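Local coordinates for protein CsuE (Acinetobacter baumannii, PDB 6FJY) that probably serves as the tip adhesin of archaic chaperone-usher Csu pili, helping the bacterium attach to surfaces and form biofilm, at residues S225-N228 with R232-K235; S251-W256 with T286-D291; S204-R209 with V306-E311; V116-Y121 with C210-P215. All coordinates share one frame; numbering follows the deposited sequence.

Contact 1: S225-N228 with R232-K235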
# COMPACT_ATOMS: atom_id res chain seq x y z
N SER D 225 -3.61 -29.75 14.37
CA SER D 225 -3.50 -31.16 14.74
C SER D 225 -3.27 -32.04 13.51
O SER D 225 -4.07 -32.95 13.23
CB SER D 225 -4.75 -31.61 15.49
OG SER D 225 -5.19 -30.62 16.40
N PRO D 226 -2.19 -31.81 12.75
CA PRO D 226 -1.95 -32.65 11.57
C PRO D 226 -1.49 -34.05 11.94
O PRO D 226 -0.33 -34.25 12.30
CB PRO D 226 -0.87 -31.88 10.80
CG PRO D 226 -0.13 -31.14 11.85
CD PRO D 226 -1.14 -30.79 12.91
N GLN D 227 -2.41 -35.02 11.88
CA GLN D 227 -2.01 -36.41 12.02
C GLN D 227 -0.92 -36.75 11.01
O GLN D 227 0.20 -37.10 11.39
CB GLN D 227 -3.24 -37.31 11.85
CG GLN D 227 -4.39 -36.99 12.79
CD GLN D 227 -4.05 -37.25 14.25
OE1 GLN D 227 -3.82 -38.39 14.65
NE2 GLN D 227 -4.01 -36.19 15.06
N ASN D 228 -1.24 -36.63 9.72
CA ASN D 228 -0.26 -36.61 8.63
C ASN D 228 -0.98 -36.42 7.29
O ASN D 228 -1.15 -35.30 6.82
CB ASN D 228 0.60 -37.88 8.58
CG ASN D 228 -0.15 -39.11 9.04
OD1 ASN D 228 -1.36 -39.24 8.81
ND2 ASN D 228 0.55 -40.03 9.69
N ARG D 232 -5.23 -33.34 8.32
CA ARG D 232 -5.99 -32.43 9.19
C ARG D 232 -6.85 -33.20 10.18
O ARG D 232 -7.34 -34.29 9.87
CB ARG D 232 -6.89 -31.50 8.36
CG ARG D 232 -6.16 -30.45 7.54
CD ARG D 232 -6.97 -30.06 6.30
NE ARG D 232 -6.30 -29.01 5.54
CZ ARG D 232 -6.57 -28.71 4.27
NH1 ARG D 232 -7.48 -29.39 3.60
NH2 ARG D 232 -5.90 -27.73 3.67
N ALA D 233 -7.03 -32.63 11.36
CA ALA D 233 -7.86 -33.25 12.38
C ALA D 233 -8.35 -32.17 13.34
O ALA D 233 -7.67 -31.16 13.55
CB ALA D 233 -7.11 -34.36 13.13
N MET D 234 -9.54 -32.39 13.90
CA MET D 234 -10.10 -31.51 14.90
C MET D 234 -9.82 -32.11 16.27
O MET D 234 -10.27 -33.23 16.56
CB MET D 234 -11.60 -31.32 14.69
CG MET D 234 -11.95 -30.70 13.37
SD MET D 234 -13.54 -31.24 12.73
CE MET D 234 -14.58 -30.14 13.64
N LYS D 235 -9.06 -31.40 17.09
CA LYS D 235 -8.74 -31.91 18.41
C LYS D 235 -9.93 -31.70 19.34
O LYS D 235 -10.67 -30.72 19.20
CB LYS D 235 -7.49 -31.23 18.96
CG LYS D 235 -7.04 -31.74 20.32
CD LYS D 235 -5.96 -30.82 20.89
CE LYS D 235 -6.10 -30.64 22.40
NZ LYS D 235 -5.93 -31.92 23.14
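Ser225 and Ala233 bring their CA atoms to 5.4 Å of each other where an irregular loop, running from strand 217-220 toward strand 233-236, passes across the beginning of the latter. This is a loop-on-strand contact in an Ig-like beta sandwich, and no hydrogen bond links the two segments; they meet by van der Waals contact alone. The small methyl of Ala233 is well suited to such close passage. Its CB points at the loop and touches the carbonyl oxygen of Ser225, O to CB 3.4 Å, while Gln227 places CG 3.8 Å from the same Ala233 CB. Gln227 is bent at its second torsion (chi2 -66°), which folds the chain so that NE2 stays 4.1 Å from Ala233 CB. The aliphatic part of the glutamine therefore does most of the touching, and the residue as a whole stays partly exposed to solvent. Phe242, on the partner strand 242-249, meets the side chains of both Ser225 and Gln227. Arg232, just before the strand, faces the other way: its guanidinium forms a salt bridge with Asp246 and donates to Asn221 O and probably to Trp256 O. Lys235 offers only its base to the loop, while its bent chain carries NZ to a hydrogen bond with Gly239 O. At that base, Ser225 OG, beside its own backbone N at chi1 -41°, rests 3.5 Å from Lys235 CB.

Contact 2: S251-W256 with T286-D291; sequences SSNDRW and TTKIVD
Lys288 NZ is approached from segment 251-256 by two oxygens, the backbone carbonyl of Ser252 and the side-chain carbonyl of Asn253. Neither is close enough to make a hydrogen bond: Ser252 O is 3.7 Å from Lys288 NZ, and Asn253 OD1 lies 3.8 Å from Lys288 NZ. Any attraction is probably weak and electrostatic, between the ammonium group and the two carbonyl oxygens, at a partly open surface. A long, flexible lysine suits the span. Its chain is extended beyond CG (chi2 168°, with chi3 and chi4 also near 180°), which carries the nitrogen from the strand out to the loop, and it meets the shorter Asn253 side chain at about a right angle. Phe248 gives the same lysine a cation-pi partner. The setting is the Ig-like sandwich of the C-terminal region, where strand 279-289 runs antiparallel between strands 242-249 and 202-210, and segment 251-256 belongs to the loop that leaves strand 242-249. Thr286 sits nearer the start of this loop and is buried. Its OG1 lies beside its own backbone N (chi1 -63°) and hydrogen-bonds to Asn250 O, immediately before the loop segment, so a beta-branched residue comfortable in a strand also satisfies a loop carbonyl. Across the contact that hydroxyl makes only a distant approach to carbon, Thr286 OG1 standing 4.2 Å from Ser251 CA.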
# COMPACT_ATOMS: atom_id res chain seq x y z
N SER D 251 -17.60 -28.68 -4.94
CA SER D 251 -18.16 -29.96 -4.54
C SER D 251 -17.34 -31.14 -5.05
O SER D 251 -17.88 -32.22 -5.28
CB SER D 251 -19.61 -30.10 -5.03
OG SER D 251 -20.45 -29.10 -4.48
N SER D 252 -16.03 -30.95 -5.22
CA SER D 252 -15.18 -31.90 -5.91
C SER D 252 -14.27 -32.65 -4.93
O SER D 252 -14.46 -32.60 -3.72
CB SER D 252 -14.37 -31.18 -7.00
OG SER D 252 -13.46 -30.25 -6.45
N ASN D 253 -13.27 -33.34 -5.48
CA ASN D 253 -12.30 -34.11 -4.71
C ASN D 253 -10.92 -33.46 -4.70
O ASN D 253 -10.01 -34.01 -4.07
CB ASN D 253 -12.18 -35.54 -5.26
CG ASN D 253 -13.40 -36.39 -4.97
OD1 ASN D 253 -14.12 -36.16 -4.00
ND2 ASN D 253 -13.63 -37.39 -5.81
N ASP D 254 -10.74 -32.35 -5.40
CA ASP D 254 -9.46 -31.65 -5.38
C ASP D 254 -9.21 -31.10 -3.99
O ASP D 254 -10.03 -30.36 -3.45
CB ASP D 254 -9.44 -30.53 -6.41
CG ASP D 254 -9.22 -31.03 -7.82
OD1 ASP D 254 -8.97 -32.25 -7.97
OD2 ASP D 254 -9.30 -30.22 -8.76
N ARG D 255 -8.08 -31.47 -3.39
CA ARG D 255 -7.77 -30.99 -2.05
C ARG D 255 -7.31 -29.53 -2.09
O ARG D 255 -6.53 -29.14 -2.96
CB ARG D 255 -6.70 -31.87 -1.41
CG ARG D 255 -6.63 -31.67 0.06
CD ARG D 255 -5.60 -32.54 0.72
NE ARG D 255 -5.57 -32.30 2.16
CZ ARG D 255 -4.65 -31.55 2.77
NH1 ARG D 255 -3.68 -31.00 2.06
NH2 ARG D 255 -4.69 -31.37 4.08
N TRP D 256 -7.81 -28.71 -1.16
CA TRP D 256 -7.40 -27.32 -0.98
C TRP D 256 -6.37 -27.29 0.14
O TRP D 256 -6.71 -27.38 1.32
CB TRP D 256 -8.59 -26.42 -0.65
CG TRP D 256 -8.32 -24.98 -0.73
CD1 TRP D 256 -7.14 -24.38 -1.07
CD2 TRP D 256 -9.25 -23.92 -0.47
NE1 TRP D 256 -7.28 -23.02 -1.06
CE2 TRP D 256 -8.56 -22.71 -0.69
CE3 TRP D 256 -10.59 -23.89 -0.09
CZ2 TRP D 256 -9.18 -21.47 -0.52
CZ3 TRP D 256 -11.20 -22.65 0.07
CH2 TRP D 256 -10.49 -21.46 -0.14
N THR D 286 -15.86 -27.52 0.64
CA THR D 286 -16.59 -28.53 1.39
C THR D 286 -15.67 -29.10 2.45
O THR D 286 -14.54 -29.51 2.15
CB THR D 286 -17.10 -29.63 0.47
OG1 THR D 286 -18.03 -29.07 -0.46
CG2 THR D 286 -17.79 -30.70 1.29
N THR D 287 -16.15 -29.12 3.69
CA THR D 287 -15.43 -29.66 4.83
C THR D 287 -16.07 -31.00 5.18
O THR D 287 -17.24 -31.05 5.58
CB THR D 287 -15.49 -28.69 6.01
OG1 THR D 287 -15.15 -27.37 5.56
CG2 THR D 287 -14.51 -29.10 7.09
N LYS D 288 -15.32 -32.08 4.99
CA LYS D 288 -15.81 -33.44 5.20
C LYS D 288 -15.06 -34.12 6.34
O LYS D 288 -13.92 -33.78 6.64
CB LYS D 288 -15.65 -34.30 3.93
CG LYS D 288 -16.34 -33.79 2.68
CD LYS D 288 -15.87 -34.57 1.44
CE LYS D 288 -16.47 -33.99 0.14
NZ LYS D 288 -15.96 -34.65 -1.09
N ILE D 289 -15.73 -35.10 6.95
CA ILE D 289 -15.14 -35.96 7.97
C ILE D 289 -14.58 -37.22 7.30
O ILE D 289 -14.99 -37.60 6.20
CB ILE D 289 -16.17 -36.31 9.07
CG1 ILE D 289 -16.81 -35.05 9.63
CG2 ILE D 289 -15.54 -37.11 10.20
CD1 ILE D 289 -15.96 -34.33 10.65
N VAL D 290 -13.62 -37.86 7.97
CA VAL D 290 -13.04 -39.13 7.54
C VAL D 290 -12.60 -39.90 8.79
O VAL D 290 -12.23 -39.30 9.80
CB VAL D 290 -11.87 -38.90 6.55
CG1 VAL D 290 -11.06 -37.68 6.96
CG2 VAL D 290 -10.98 -40.14 6.45
N ASP D 291 -12.67 -41.24 8.71
CA ASP D 291 -12.50 -42.15 9.84
C ASP D 291 -13.69 -41.95 10.78
O ASP D 291 -14.48 -41.02 10.59
CB ASP D 291 -11.12 -41.95 10.52
CG ASP D 291 -11.21 -41.50 11.98
OD1 ASP D 291 -11.74 -40.40 12.26
OD2 ASP D 291 -10.71 -42.24 12.85

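Contact 3: S204-R209 with V306-E311; sequences SSMGIR and VTVQVE
Met206 and Val308 reach toward each other tip to tip, with Met206 CE 3.5 Å from Val308 CG1. The methionine chain runs nearly straight as far as the sulfur, then bends at the last torsion, chi3 40°, so that the terminal methyl swings onto the valine. An unbranched, flexible chain is apt here, because the backbones are far apart: Met206 CA and Val308 CA are separated by 9.9 Å. Val308 replies with the branch held anti to its own backbone N (chi1 -175°). Such spacing, bridged by apolar side chains and no hydrogen bonds, is that of two facing sheets in a beta sandwich, here the Ig-like fold of the pilin domain. Segment 306-311 also pairs in parallel with a strand of the chaperone CsuC, consistent with donor-strand complementation by the chaperone in this pre-assembly complex, and Phe112 of CsuC packs on Val308. Two residues farther along both strands the pairing recurs more loosely. Ile208, its chain extended, directs CD1 toward Val310 CG2 at 4.4 Å, and Tyr216 and Ile183 each pack against both of these residues.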
# COMPACT_ATOMS: atom_id res chain seq x y z
N SER D 204 -19.30 -24.44 2.54
CA SER D 204 -19.22 -23.03 2.89
C SER D 204 -18.48 -22.26 1.80
O SER D 204 -18.35 -22.74 0.67
CB SER D 204 -18.55 -22.84 4.25
OG SER D 204 -18.48 -21.47 4.62
N SER D 205 -17.99 -21.07 2.13
CA SER D 205 -17.30 -20.25 1.15
C SER D 205 -16.43 -19.21 1.84
O SER D 205 -16.63 -18.88 3.02
CB SER D 205 -18.30 -19.57 0.20
OG SER D 205 -19.10 -18.60 0.85
N MET D 206 -15.45 -18.71 1.10
CA MET D 206 -14.64 -17.57 1.48
C MET D 206 -14.83 -16.47 0.45
O MET D 206 -15.11 -16.74 -0.72
CB MET D 206 -13.14 -17.94 1.58
CG MET D 206 -12.81 -18.88 2.71
SD MET D 206 -11.13 -19.47 2.64
CE MET D 206 -10.39 -17.97 2.14
N GLY D 207 -14.69 -15.22 0.90
CA GLY D 207 -14.87 -14.08 0.02
C GLY D 207 -13.69 -13.13 0.06
O GLY D 207 -13.24 -12.74 1.14
N ILE D 208 -13.18 -12.75 -1.12
CA ILE D 208 -12.06 -11.82 -1.22
C ILE D 208 -12.43 -10.69 -2.19
O ILE D 208 -12.71 -10.94 -3.36
CB ILE D 208 -10.77 -12.51 -1.68
CG1 ILE D 208 -10.40 -13.60 -0.66
CG2 ILE D 208 -9.65 -11.50 -1.83
CD1 ILE D 208 -9.14 -14.33 -0.95
N ARG D 209 -12.43 -9.46 -1.68
CA ARG D 209 -12.73 -8.27 -2.46
C ARG D 209 -11.42 -7.54 -2.72
O ARG D 209 -10.77 -7.06 -1.78
CB ARG D 209 -13.73 -7.37 -1.74
CG ARG D 209 -15.04 -8.08 -1.39
CD ARG D 209 -15.96 -7.20 -0.56
NE ARG D 209 -16.05 -5.85 -1.12
CZ ARG D 209 -15.72 -4.74 -0.46
NH1 ARG D 209 -15.29 -4.81 0.80
NH2 ARG D 209 -15.84 -3.56 -1.06
N VAL D 306 -7.35 -23.48 10.84
CA VAL D 306 -6.62 -23.57 9.57
C VAL D 306 -6.12 -22.19 9.19
O VAL D 306 -6.88 -21.21 9.24
CB VAL D 306 -7.52 -24.16 8.47
CG1 VAL D 306 -6.82 -24.06 7.12
CG2 VAL D 306 -7.86 -25.60 8.77
N THR D 307 -4.85 -22.11 8.83
CA THR D 307 -4.25 -20.87 8.37
C THR D 307 -4.60 -20.67 6.89
O THR D 307 -4.26 -21.51 6.05
CB THR D 307 -2.74 -20.89 8.59
OG1 THR D 307 -2.46 -20.93 9.99
CG2 THR D 307 -2.09 -19.64 8.01
N VAL D 308 -5.31 -19.59 6.59
CA VAL D 308 -5.57 -19.15 5.23
C VAL D 308 -4.44 -18.21 4.82
O VAL D 308 -4.32 -17.10 5.35
CB VAL D 308 -6.93 -18.44 5.10
CG1 VAL D 308 -7.19 -18.12 3.63
CG2 VAL D 308 -8.05 -19.28 5.68
N GLN D 309 -3.61 -18.65 3.88
CA GLN D 309 -2.53 -17.82 3.35
C GLN D 309 -2.98 -17.16 2.05
O GLN D 309 -3.46 -17.84 1.14
CB GLN D 309 -1.26 -18.63 3.12
CG GLN D 309 -0.08 -17.78 2.69
CD GLN D 309 1.16 -18.59 2.47
OE1 GLN D 309 1.12 -19.67 1.88
NE2 GLN D 309 2.29 -18.09 2.96
N VAL D 310 -2.85 -15.84 1.98
CA VAL D 310 -3.04 -15.09 0.75
C VAL D 310 -1.68 -14.51 0.38
O VAL D 310 -1.11 -13.71 1.13
CB VAL D 310 -4.11 -14.00 0.91
CG1 VAL D 310 -4.37 -13.28 -0.42
CG2 VAL D 310 -5.38 -14.64 1.39
N GLU D 311 -1.14 -14.95 -0.75
CA GLU D 311 0.19 -14.55 -1.19
C GLU D 311 0.07 -13.63 -2.40
O GLU D 311 -0.58 -13.98 -3.39
CB GLU D 311 1.05 -15.77 -1.52
CG GLU D 311 2.51 -15.43 -1.85
CD GLU D 311 3.46 -16.59 -1.64
OE1 GLU D 311 3.18 -17.70 -2.14
OE2 GLU D 311 4.50 -16.40 -0.96

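Contact 4: V116-Y121 with C210-P215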
# COMPACT_ATOMS: atom_id res chain seq x y z
N VAL D 116 -11.84 3.55 -8.62
CA VAL D 116 -10.86 3.75 -9.68
C VAL D 116 -9.74 2.72 -9.53
O VAL D 116 -9.52 2.16 -8.44
CB VAL D 116 -10.29 5.19 -9.66
CG1 VAL D 116 -9.00 5.27 -8.83
CG2 VAL D 116 -10.07 5.69 -11.06
N SER D 117 -9.04 2.45 -10.63
CA SER D 117 -8.00 1.44 -10.64
C SER D 117 -6.74 1.94 -9.94
O SER D 117 -6.50 3.15 -9.88
CB SER D 117 -7.67 1.03 -12.07
OG SER D 117 -7.14 2.12 -12.80
N PRO D 118 -5.94 1.04 -9.38
CA PRO D 118 -4.66 1.47 -8.80
C PRO D 118 -3.74 2.03 -9.87
O PRO D 118 -3.76 1.60 -11.03
CB PRO D 118 -4.09 0.18 -8.19
CG PRO D 118 -5.25 -0.74 -8.07
CD PRO D 118 -6.18 -0.40 -9.19
N GLY D 119 -2.94 2.99 -9.47
CA GLY D 119 -2.04 3.68 -10.37
C GLY D 119 -1.77 5.07 -9.85
O GLY D 119 -2.26 5.47 -8.79
N VAL D 120 -0.98 5.81 -10.61
CA VAL D 120 -0.67 7.20 -10.26
C VAL D 120 -1.67 8.11 -10.96
O VAL D 120 -2.07 7.87 -12.10
CB VAL D 120 0.78 7.56 -10.61
CG1 VAL D 120 1.00 7.51 -12.12
CG2 VAL D 120 1.11 8.92 -10.06
N TYR D 121 -2.09 9.15 -10.25
CA TYR D 121 -3.13 10.06 -10.72
C TYR D 121 -2.61 11.48 -10.55
O TYR D 121 -2.52 11.99 -9.43
CB TYR D 121 -4.43 9.82 -9.95
CG TYR D 121 -5.13 8.54 -10.37
CD1 TYR D 121 -4.64 7.30 -10.00
CD2 TYR D 121 -6.29 8.58 -11.13
CE1 TYR D 121 -5.27 6.13 -10.39
CE2 TYR D 121 -6.93 7.42 -11.52
CZ TYR D 121 -6.41 6.19 -11.15
OH TYR D 121 -7.05 5.03 -11.53
N CYS D 210 -11.03 -7.45 -3.99
CA CYS D 210 -9.75 -6.90 -4.40
C CYS D 210 -9.98 -5.84 -5.46
O CYS D 210 -10.98 -5.84 -6.18
CB CYS D 210 -8.81 -8.00 -4.94
SG CYS D 210 -8.01 -9.06 -3.75
N SER D 211 -9.04 -4.90 -5.54
CA SER D 211 -9.00 -3.98 -6.67
C SER D 211 -8.69 -4.75 -7.96
O SER D 211 -8.28 -5.91 -7.93
CB SER D 211 -7.97 -2.89 -6.42
OG SER D 211 -6.82 -3.44 -5.82
N VAL D 212 -8.90 -4.08 -9.10
CA VAL D 212 -8.62 -4.74 -10.38
C VAL D 212 -7.14 -5.11 -10.45
O VAL D 212 -6.29 -4.54 -9.76
CB VAL D 212 -9.03 -3.88 -11.59
CG1 VAL D 212 -10.54 -3.79 -11.69
CG2 VAL D 212 -8.39 -2.51 -11.51
N ASN D 213 -6.85 -6.08 -11.32
CA ASN D 213 -5.56 -6.77 -11.35
C ASN D 213 -5.37 -7.38 -9.97
O ASN D 213 -6.28 -8.09 -9.51
CB ASN D 213 -4.48 -5.81 -11.82
CG ASN D 213 -4.89 -5.06 -13.06
OD1 ASN D 213 -4.79 -3.84 -13.13
ND2 ASN D 213 -5.41 -5.80 -14.04
N THR D 214 -4.26 -7.13 -9.27
CA THR D 214 -4.04 -7.62 -7.92
C THR D 214 -4.29 -9.12 -7.84
O THR D 214 -5.25 -9.57 -7.20
CB THR D 214 -4.93 -6.92 -6.91
OG1 THR D 214 -5.07 -5.54 -7.26
CG2 THR D 214 -4.30 -7.02 -5.52
N PRO D 215 -3.46 -9.93 -8.48
CA PRO D 215 -3.63 -11.37 -8.38
C PRO D 215 -3.08 -11.87 -7.06
O PRO D 215 -2.28 -11.21 -6.40
CB PRO D 215 -2.80 -11.90 -9.56
CG PRO D 215 -1.67 -10.89 -9.64
CD PRO D 215 -2.22 -9.55 -9.18
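Pro118 and Val212 make the apolar part of this contact, their side chains crossing obliquely with Pro118 CD 3.8 Å from Val212 CG2. The same methyl meets Ser117 CB at 3.7 Å, so one branch of the valine touches two successive residues of segment 116-121. CG1 of Val212 lies beside the backbone N (chi1 -70°), which puts CG2 between that N and the carbonyl carbon, against both. On its CG side the proline ring lies against Ser211, with Pro118 CG 3.8 Å from Ser211 CB. A rigid ring and a compact beta-branched residue suit a small contact between two loops, since neither has much conformational freedom to lose.

Hydrogen bonds act within each segment and not between them. Tyr121 OH donates to Ser117 O over 2.6 Å, closing the turn that presents Pro118. The donor is tilted 24° from the carbonyl plane. Gly119 O lies at the edge of the tyrosine ring, in its plane. In the other loop Ser211 OG donates to Thr214 OG1 at 3.1 Å, and Thr214 OG1 passes the chain on to Val212 O at 3.0 Å from above the carbonyl plane. Asp180 N also hydrogen-bonds to Ser211 OG, and Ser117 OG is held by Glu66.

Covalent bonding enters through Cys210, whose disulfide to Cys181 ties the end of strand 202-210, just before the loop, to strand 167-184. Together these features describe a modest loop-to-loop interface between the N-terminal, probably adhesive, domain and the Ig-like pilin domain of a two-domain pilus tip subunit.

How the contacts relate
Contacts 1, 2 and 3 share the C-terminal sandwich, whereas contact 4 lies at its junction with the N-terminal domain, its centre about 20 Å from that of contact 3. Contact 3 is apolar core between facing sheets; contact 1 is also buried but brings a loop onto a strand, and contact 2 is a surface matter of loosely placed charge and dipoles. Strands 233-236 (contact 1) and 302-311 (contact 3) are neighbours, as are 279-289 (contact 2) and 202-210 (contact 3). Trp256 packs its ring on Met206 SD, and its carbonyl probably accepts a hydrogen bond from Arg232. Strand 202-210 leads into the loop of contact 4, where a proline ring and a valine methyl meet between loops.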